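Local atomic coordinates of choline binding protein A (Lactobacillus salivarius str. Ren, PDB entry 5GT1), a protein that binds zinc through an M23 peptidase-family domain, the part present here, and is probably a choline-binding surface protein involved in adhesion to intestinal cells. Residues A[23-28]-A[74-79]. Residues are numbered along the deposited sequence; the frame is centred on the assembly and turned at random.
Sequences DTWGWP and AVHSGV
Gly26 N donates a 3.0 Å hydrogen bond to Val75 O, and the two backbones pass closely here, with Trp25 CA beside His76 CA and Gly26 CA beside Val75 CA. Two waters bridge the segments: one joins Thr24 O to Ser77 N, another Trp27 O to Ala74 O. The side-chain contact centres on His76. Its CG is anti to the backbone N (chi1 -169°), which carries the ring across to residues 23-25. NE2 donates to Asp23 OD1 at 2.8 Å, nearly straight at 168° and in the imidazole plane. The oxygen is met from above the carboxylate plane. The other carboxylate oxygen, Asp23 OD2, accepts from Trp25 NE1 at 3.0 Å. The imidazole and indole form an edge-to-face pair, planes at 59°, with His76 CD2 over the indole face, 3.3 Å from Trp25 CE2. The other ring nitrogen, His76 ND1, donates to Ser77 O at 2.9 Å. Val75 CG1 packs on Pro28 CD at 3.8 Å. Trp25 also touches Ile167 and Ile171, so the contact ties loop 23-28, at the start of the modelled chain, to helix 163-173 and to residues 74-79 of the M23 peptidase-family region. The zinc, held by His57, Asp61 and His137, lies about 12 Å from the Pro28 side chain, so this contact supplies no zinc ligand. Both imidazole nitrogens act as donors, which fits a protonated His76 whose charge Asp23 would stabilise.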
ATOM      1  N   ASP A  23     -10.548  -2.990  14.583  1.00 54.41           N
ATOM      2  CA  ASP A  23     -10.206  -3.567  13.268  1.00 47.94           C
ATOM      3  C   ASP A  23     -11.118  -3.093  12.126  1.00 39.88           C
ATOM      4  O   ASP A  23     -11.771  -3.898  11.460  1.00 41.77           O
ATOM      5  CB  ASP A  23     -10.132  -5.103  13.325  1.00 51.51           C
ATOM      6  CG  ASP A  23      -9.095  -5.682  12.356  1.00 54.83           C
ATOM      7  OD1 ASP A  23      -7.887  -5.392  12.532  1.00 55.02           O
ATOM      8  OD2 ASP A  23      -9.478  -6.440  11.431  1.00 54.63           O
ATOM      9  N   THR A  24     -11.167  -1.782  11.909  1.00 31.96           N
ATOM     10  CA  THR A  24     -11.816  -1.276  10.712  1.00 25.49           C
ATOM     11  C   THR A  24     -10.818  -1.247   9.551  1.00 20.76           C
ATOM     12  O   THR A  24      -9.591  -1.199   9.736  1.00 18.07           O
ATOM     13  CB  THR A  24     -12.494   0.090  10.897  1.00 26.61           C
ATOM     14  OG1 THR A  24     -11.502   1.069  11.221  1.00 26.88           O
ATOM     15  CG2 THR A  24     -13.551   0.027  12.013  1.00 28.47           C
ATOM     16  N   TRP A  25     -11.380  -1.312   8.358  1.00 17.39           N
ATOM     17  CA  TRP A  25     -10.618  -1.291   7.130  1.00 16.02           C
ATOM     18  C   TRP A  25     -11.275  -0.323   6.196  1.00 14.50           C
ATOM     19  O   TRP A  25     -12.458  -0.006   6.366  1.00 13.36           O
ATOM     20  CB  TRP A  25     -10.657  -2.664   6.511  1.00 16.46           C
ATOM     21  CG  TRP A  25      -9.814  -3.696   7.208  1.00 16.77           C
ATOM     22  CD1 TRP A  25     -10.140  -4.459   8.334  1.00 17.51           C
ATOM     23  CD2 TRP A  25      -8.473  -4.134   6.817  1.00 16.89           C
ATOM     24  NE1 TRP A  25      -9.112  -5.325   8.655  1.00 17.66           N
ATOM     25  CE2 TRP A  25      -8.080  -5.178   7.779  1.00 17.50           C
ATOM     26  CE3 TRP A  25      -7.582  -3.773   5.800  1.00 16.68           C
ATOM     27  CZ2 TRP A  25      -6.839  -5.811   7.711  1.00 17.75           C
ATOM     28  CZ3 TRP A  25      -6.350  -4.423   5.735  1.00 17.10           C
ATOM     29  CH2 TRP A  25      -5.989  -5.423   6.662  1.00 16.92           C
ATOM     30  N   GLY A  26     -10.531   0.142   5.189  1.00 13.47           N
ATOM     31  CA  GLY A  26     -11.075   1.077   4.198  1.00 12.84           C
ATOM     32  C   GLY A  26     -10.177   1.101   2.971  1.00 12.87           C
ATOM     33  O   GLY A  26      -9.033   0.647   3.020  1.00 12.16           O
ATOM     34  N   TRP A  27     -10.700   1.603   1.859  1.00 12.39           N
ATOM     35  CA  TRP A  27      -9.884   1.806   0.654  1.00 12.48           C
ATOM     36  C   TRP A  27      -9.103   3.111   0.742  1.00 12.47           C
ATOM     37  O   TRP A  27      -9.504   4.036   1.463  1.00 12.74           O
ATOM     38  CB  TRP A  27     -10.782   1.800  -0.583  1.00 12.32           C
ATOM     39  CG  TRP A  27     -11.450   0.474  -0.765  1.00 12.68           C
ATOM     40  CD1 TRP A  27     -12.766   0.124  -0.455  1.00 13.12           C
ATOM     41  CD2 TRP A  27     -10.829  -0.747  -1.255  1.00 13.01           C
ATOM     42  NE1 TRP A  27     -13.000  -1.205  -0.751  1.00 13.14           N
ATOM     43  CE2 TRP A  27     -11.873  -1.788  -1.222  1.00 13.51           C
ATOM     44  CE3 TRP A  27      -9.550  -1.080  -1.705  1.00 13.17           C
ATOM     45  CZ2 TRP A  27     -11.620  -3.095  -1.628  1.00 13.46           C
ATOM     46  CZ3 TRP A  27      -9.310  -2.405  -2.106  1.00 13.51           C
ATOM     47  CH2 TRP A  27     -10.327  -3.382  -2.073  1.00 13.52           C
ATOM     48  N   PRO A  28      -7.981   3.206   0.020  1.00 12.58           N
ATOM     49  CA  PRO A  28      -7.178   4.438   0.114  1.00 13.00           C
ATOM     50  C   PRO A  28      -7.806   5.657  -0.579  1.00 13.64           C
ATOM     51  O   PRO A  28      -7.476   6.795  -0.233  1.00 12.66           O
ATOM     52  CB  PRO A  28      -5.845   4.050  -0.537  1.00 12.67           C
ATOM     53  CG  PRO A  28      -6.175   2.925  -1.441  1.00 12.96           C
ATOM     54  CD  PRO A  28      -7.321   2.174  -0.793  1.00 12.41           C
ATOM     55  N   ALA A  74      -5.547   6.093   5.015  1.00 11.73           N
ATOM     56  CA  ALA A  74      -5.013   4.881   5.617  1.00 11.49           C
ATOM     57  C   ALA A  74      -6.059   3.778   5.507  1.00 11.29           C
ATOM     58  O   ALA A  74      -7.257   4.015   5.751  1.00 11.62           O
ATOM     59  CB  ALA A  74      -4.648   5.127   7.070  1.00 11.29           C
ATOM     60  N   VAL A  75      -5.610   2.586   5.134  1.00 11.55           N
ATOM     61  CA  VAL A  75      -6.522   1.453   4.903  1.00 11.34           C
ATOM     62  C   VAL A  75      -6.845   0.725   6.212  1.00 12.00           C
ATOM     63  O   VAL A  75      -7.753  -0.114   6.250  1.00 11.82           O
ATOM     64  CB  VAL A  75      -5.985   0.452   3.845  1.00 11.29           C
ATOM     65  CG1 VAL A  75      -5.710   1.165   2.521  1.00 11.19           C
ATOM     66  CG2 VAL A  75      -4.737  -0.290   4.333  1.00 10.90           C
ATOM     67  N   HIS A  76      -6.105   1.065   7.267  1.00 12.34           N
ATOM     68  CA  HIS A  76      -6.188   0.377   8.553  1.00 13.87           C
ATOM     69  C   HIS A  76      -5.441   1.182   9.577  1.00 14.28           C
ATOM     70  O   HIS A  76      -4.503   1.904   9.236  1.00 14.26           O
ATOM     71  CB  HIS A  76      -5.552  -1.014   8.429  1.00 14.23           C
ATOM     72  CG  HIS A  76      -5.819  -1.923   9.614  1.00 15.82           C
ATOM     73  ND1 HIS A  76      -5.025  -1.942  10.702  1.00 16.51           N
ATOM     74  CD2 HIS A  76      -6.827  -2.860   9.840  1.00 17.42           C
ATOM     75  CE1 HIS A  76      -5.507  -2.845  11.601  1.00 18.47           C
ATOM     76  NE2 HIS A  76      -6.609  -3.412  11.071  1.00 18.49           N
ATOM     77  N   SER A  77      -5.831   1.055  10.844  1.00 15.53           N
ATOM     78  CA  SER A  77      -5.153   1.758  11.946  1.00 16.52           C
ATOM     79  C   SER A  77      -3.745   1.243  12.213  1.00 16.74           C
ATOM     80  O   SER A  77      -3.387   0.137  11.829  1.00 17.83           O
ATOM     81  CB  SER A  77      -5.995   1.674  13.223  1.00 18.18           C
ATOM     82  OG  SER A  77      -7.297   2.214  12.972  1.00 21.56           O
ATOM     83  N   GLY A  78      -2.927   2.047  12.877  1.00 17.30           N
ATOM     84  CA  GLY A  78      -1.582   1.593  13.203  1.00 17.52           C
ATOM     85  C   GLY A  78      -0.743   2.751  13.675  1.00 17.60           C
ATOM     86  O   GLY A  78      -1.260   3.843  13.911  1.00 19.14           O
ATOM     87  N   VAL A  79       0.556   2.513  13.799  1.00 17.72           N
ATOM     88  CA  VAL A  79       1.497   3.572  14.131  1.00 18.11           C
ATOM     89  C   VAL A  79       2.527   3.705  13.001  1.00 18.06           C
ATOM     90  O   VAL A  79       3.029   2.705  12.478  1.00 18.13           O
ATOM     91  CB  VAL A  79       2.179   3.316  15.504  1.00 18.53           C
ATOM     92  CG1 VAL A  79       2.991   2.032  15.471  1.00 19.67           C
ATOM     93  CG2 VAL A  79       3.071   4.488  15.884  1.00 18.71           C
TER
HETATM   94  O   HOH W   1      -8.134  -0.432  11.940  1.00 19.34           O
HETATM   95  O   HOH W   2      -9.724   4.244   4.233  1.00 13.39           O